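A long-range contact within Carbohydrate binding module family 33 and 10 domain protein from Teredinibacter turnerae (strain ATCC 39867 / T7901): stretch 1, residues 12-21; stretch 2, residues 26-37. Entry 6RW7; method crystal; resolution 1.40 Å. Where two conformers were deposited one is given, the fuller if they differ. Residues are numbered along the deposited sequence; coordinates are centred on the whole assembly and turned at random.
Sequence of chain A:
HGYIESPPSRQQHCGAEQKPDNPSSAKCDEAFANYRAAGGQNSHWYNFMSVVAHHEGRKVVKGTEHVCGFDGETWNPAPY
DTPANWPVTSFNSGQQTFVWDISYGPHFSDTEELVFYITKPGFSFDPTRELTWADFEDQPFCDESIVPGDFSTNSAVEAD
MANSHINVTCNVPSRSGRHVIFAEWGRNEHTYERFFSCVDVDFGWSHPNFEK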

# COMPACT_ATOMS: atom_id res chain seq x y z
N GLN A 12 0.29 6.55 -5.13
CA GLN A 12 1.22 7.68 -5.36
C GLN A 12 1.39 7.87 -6.86
O GLN A 12 1.29 9.00 -7.35
CB GLN A 12 2.55 7.42 -4.66
CG GLN A 12 3.58 8.50 -4.96
CD GLN A 12 3.20 9.86 -4.42
OE1 GLN A 12 2.69 9.97 -3.31
NE2 GLN A 12 3.50 10.93 -5.16
N HIS A 13 1.70 6.81 -7.58
CA HIS A 13 1.90 6.91 -9.04
C HIS A 13 0.59 7.30 -9.73
O HIS A 13 0.63 8.19 -10.59
CB HIS A 13 2.33 5.57 -9.65
CG HIS A 13 3.68 5.08 -9.27
ND1 HIS A 13 4.83 5.72 -9.64
CD2 HIS A 13 4.05 3.96 -8.63
CE1 HIS A 13 5.87 5.00 -9.24
NE2 HIS A 13 5.41 3.92 -8.59
N CYS A 14 -0.48 6.57 -9.44
CA CYS A 14 -1.76 6.61 -10.19
C CYS A 14 -2.82 7.07 -9.20
O CYS A 14 -3.36 6.24 -8.49
CB CYS A 14 -2.09 5.27 -10.85
SG CYS A 14 -0.69 4.46 -11.67
N GLY A 15 -3.03 8.38 -9.14
CA GLY A 15 -3.75 9.01 -8.02
C GLY A 15 -3.09 10.32 -7.67
O GLY A 15 -3.45 11.37 -8.24
N ALA A 16 -2.09 10.28 -6.80
CA ALA A 16 -1.44 11.53 -6.34
C ALA A 16 -0.77 12.22 -7.54
O ALA A 16 -0.91 13.44 -7.69
CB ALA A 16 -0.49 11.25 -5.22
N GLU A 17 -0.04 11.46 -8.34
CA GLU A 17 0.73 12.03 -9.47
C GLU A 17 -0.12 12.01 -10.74
O GLU A 17 -0.55 13.08 -11.16
CB GLU A 17 2.03 11.27 -9.65
CG GLU A 17 3.00 11.48 -8.52
CD GLU A 17 4.31 10.73 -8.67
OE1 GLU A 17 4.68 10.40 -9.85
OE2 GLU A 17 4.96 10.48 -7.62
N GLN A 18 -0.37 10.86 -11.33
CA GLN A 18 -1.05 10.79 -12.64
C GLN A 18 -2.55 10.61 -12.42
O GLN A 18 -2.96 9.77 -11.60
CB GLN A 18 -0.48 9.65 -13.49
CG GLN A 18 1.00 9.78 -13.77
CD GLN A 18 1.25 11.02 -14.60
OE1 GLN A 18 0.47 11.34 -15.52
NE2 GLN A 18 2.29 11.75 -14.28
N LYS A 19 -3.34 11.39 -13.16
CA LYS A 19 -4.81 11.29 -13.19
C LYS A 19 -5.23 10.88 -14.60
O LYS A 19 -4.64 11.33 -15.59
CB LYS A 19 -5.50 12.61 -12.89
CG LYS A 19 -5.06 13.36 -11.65
CD LYS A 19 -5.49 12.65 -10.42
CE LYS A 19 -5.39 13.54 -9.20
NZ LYS A 19 -3.98 13.85 -8.90
N PRO A 20 -6.23 10.01 -14.72
CA PRO A 20 -6.54 9.41 -16.02
C PRO A 20 -7.13 10.39 -17.03
O PRO A 20 -7.03 10.14 -18.24
CB PRO A 20 -7.54 8.30 -15.68
CG PRO A 20 -8.17 8.76 -14.37
CD PRO A 20 -7.05 9.45 -13.63
N ASP A 21 -7.71 11.49 -16.57
CA ASP A 21 -8.32 12.48 -17.49
C ASP A 21 -7.26 13.48 -17.98
O ASP A 21 -7.60 14.29 -18.86
CB ASP A 21 -9.59 13.09 -16.86
CG ASP A 21 -9.53 13.45 -15.38
OD1 ASP A 21 -8.65 12.94 -14.65
OD2 ASP A 21 -10.40 14.23 -14.97
N ALA A 26 3.14 8.22 -19.34
CA ALA A 26 2.44 7.02 -19.82
C ALA A 26 2.41 5.93 -18.73
O ALA A 26 1.80 4.90 -18.98
CB ALA A 26 3.11 6.50 -21.07
N LYS A 27 3.07 6.14 -17.58
CA LYS A 27 3.36 5.02 -16.63
C LYS A 27 2.09 4.36 -16.09
O LYS A 27 2.16 3.15 -15.82
CB LYS A 27 4.25 5.47 -15.48
CG LYS A 27 3.69 6.54 -14.56
CD LYS A 27 4.58 6.75 -13.35
CE LYS A 27 4.20 7.93 -12.50
NZ LYS A 27 5.12 8.03 -11.33
N CYS A 28 0.98 5.08 -15.94
CA CYS A 28 -0.30 4.51 -15.43
C CYS A 28 -1.26 4.15 -16.57
O CYS A 28 -2.38 3.70 -16.30
CB CYS A 28 -1.00 5.51 -14.53
SG CYS A 28 -0.06 5.89 -13.03
N ASP A 29 -0.84 4.25 -17.83
CA ASP A 29 -1.79 4.11 -18.95
C ASP A 29 -2.48 2.74 -18.92
O ASP A 29 -3.69 2.67 -19.13
CB ASP A 29 -1.08 4.32 -20.29
CG ASP A 29 -0.83 5.78 -20.62
OD1 ASP A 29 -1.19 6.67 -19.80
OD2 ASP A 29 -0.23 6.03 -21.69
N GLU A 30 -1.73 1.66 -18.69
CA GLU A 30 -2.29 0.29 -18.72
C GLU A 30 -3.28 0.12 -17.57
O GLU A 30 -4.37 -0.40 -17.78
CB GLU A 30 -1.15 -0.72 -18.66
CG GLU A 30 -1.45 -2.02 -19.37
CD GLU A 30 -0.25 -2.94 -19.37
OE1 GLU A 30 0.72 -2.62 -20.09
OE2 GLU A 30 -0.27 -3.93 -18.61
N ALA A 31 -2.88 0.55 -16.36
CA ALA A 31 -3.76 0.46 -15.17
C ALA A 31 -5.06 1.22 -15.46
O ALA A 31 -6.14 0.68 -15.22
CB ALA A 31 -3.05 0.99 -13.95
N PHE A 32 -4.95 2.45 -15.96
CA PHE A 32 -6.12 3.29 -16.29
C PHE A 32 -7.02 2.62 -17.34
O PHE A 32 -8.25 2.56 -17.18
CB PHE A 32 -5.67 4.67 -16.78
CG PHE A 32 -5.01 5.59 -15.79
CD1 PHE A 32 -5.22 5.52 -14.41
CD2 PHE A 32 -4.19 6.60 -16.26
CE1 PHE A 32 -4.64 6.45 -13.56
CE2 PHE A 32 -3.60 7.52 -15.41
CZ PHE A 32 -3.82 7.43 -14.05
N ALA A 33 -6.39 2.13 -18.41
CA ALA A 33 -7.11 1.50 -19.54
C ALA A 33 -7.79 0.20 -19.12
O ALA A 33 -8.97 -0.01 -19.42
CB ALA A 33 -6.14 1.29 -20.67
N ASN A 34 -7.09 -0.64 -18.37
CA ASN A 34 -7.62 -1.95 -17.95
C ASN A 34 -8.78 -1.70 -16.98
O ASN A 34 -9.74 -2.43 -17.03
CB ASN A 34 -6.53 -2.84 -17.35
CG ASN A 34 -5.52 -3.32 -18.37
OD1 ASN A 34 -5.66 -3.06 -19.57
ND2 ASN A 34 -4.48 -4.01 -17.92
N TYR A 35 -8.72 -0.65 -16.16
CA TYR A 35 -9.82 -0.37 -15.22
C TYR A 35 -11.05 0.05 -16.04
O TYR A 35 -12.14 -0.43 -15.76
CB TYR A 35 -9.37 0.65 -14.18
CG TYR A 35 -10.34 0.83 -13.05
CD1 TYR A 35 -10.69 -0.21 -12.20
CD2 TYR A 35 -10.87 2.08 -12.78
CE1 TYR A 35 -11.56 -0.02 -11.15
CE2 TYR A 35 -11.73 2.29 -11.72
CZ TYR A 35 -12.07 1.23 -10.89
OH TYR A 35 -12.94 1.41 -9.85
N ARG A 36 -10.91 0.96 -17.00
CA ARG A 36 -12.07 1.37 -17.83
C ARG A 36 -12.65 0.14 -18.55
O ARG A 36 -13.89 -0.02 -18.61
CB ARG A 36 -11.67 2.45 -18.86
CG ARG A 36 -11.47 3.85 -18.28
CD ARG A 36 -11.26 4.87 -19.38
NE ARG A 36 -10.05 4.64 -20.15
CZ ARG A 36 -8.84 5.12 -19.86
NH1 ARG A 36 -8.65 5.87 -18.77
NH2 ARG A 36 -7.82 4.84 -20.63
N ALA A 37 -11.78 -0.73 -19.05
CA ALA A 37 -12.22 -1.93 -19.81
C ALA A 37 -13.07 -2.84 -18.91
O ALA A 37 -13.98 -3.51 -19.45
CB ALA A 37 -11.03 -2.64 -20.39
O HOH W 1 -6.33 7.53 -19.02

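At the centre of the contact lies the ring of F32, carried on the first turn of the second stretch's helix and turned toward the first stretch. P20 covers one face of it: P20 CB stands 3.7 Å from the centroid of the F32 ring, almost on the ring normal, a CH-pi contact. Proline suits this place because its compact ring offers C-H groups, slightly polarised by the nearby backbone nitrogen and carbonyl, to the aromatic electrons. Q18 O approaches the ring edge, 3.5 Å from F32 CZ, where the partly positive ring hydrogens can tolerate a carbonyl oxygen.

Beside the ring, a disulfide ties the stretches together covalently. C14 SG and C28 SG are 2.1 Å apart, and the chi3 of -91° is close to the relaxed value for such a bond. The backbones come close here, with C14 CA 5.8 Å from C28 CA. C28 occupies the N-cap position, so the link is fastened directly before the helix that carries F32. C14 also adds apolar surface, its CB lying 3.9 Å from F32 CE1.

The helix of the first stretch ends just before Q18. It contains a wider pi-type turn, with E17 N bonded to Q12 O, and Q18 is the first residue after it to leave helical angles. G15 adopts a backbone conformation in which a CB would jam against the preceding carbonyl.

Farther out, the extended K27 side chain passes Q18, then brings its ammonium group to two acceptors. K27 NZ donates to H13 ND1 at 2.9 Å, near the imidazole plane where the nitrogen lone pair lies, and forms a salt bridge with E17 OE1 at 2.8 Å. Near P20, a water donates to P20 O (2.8 Å) and accepts from R36 NH1 (2.9 Å), bridging the stretches at another polar margin.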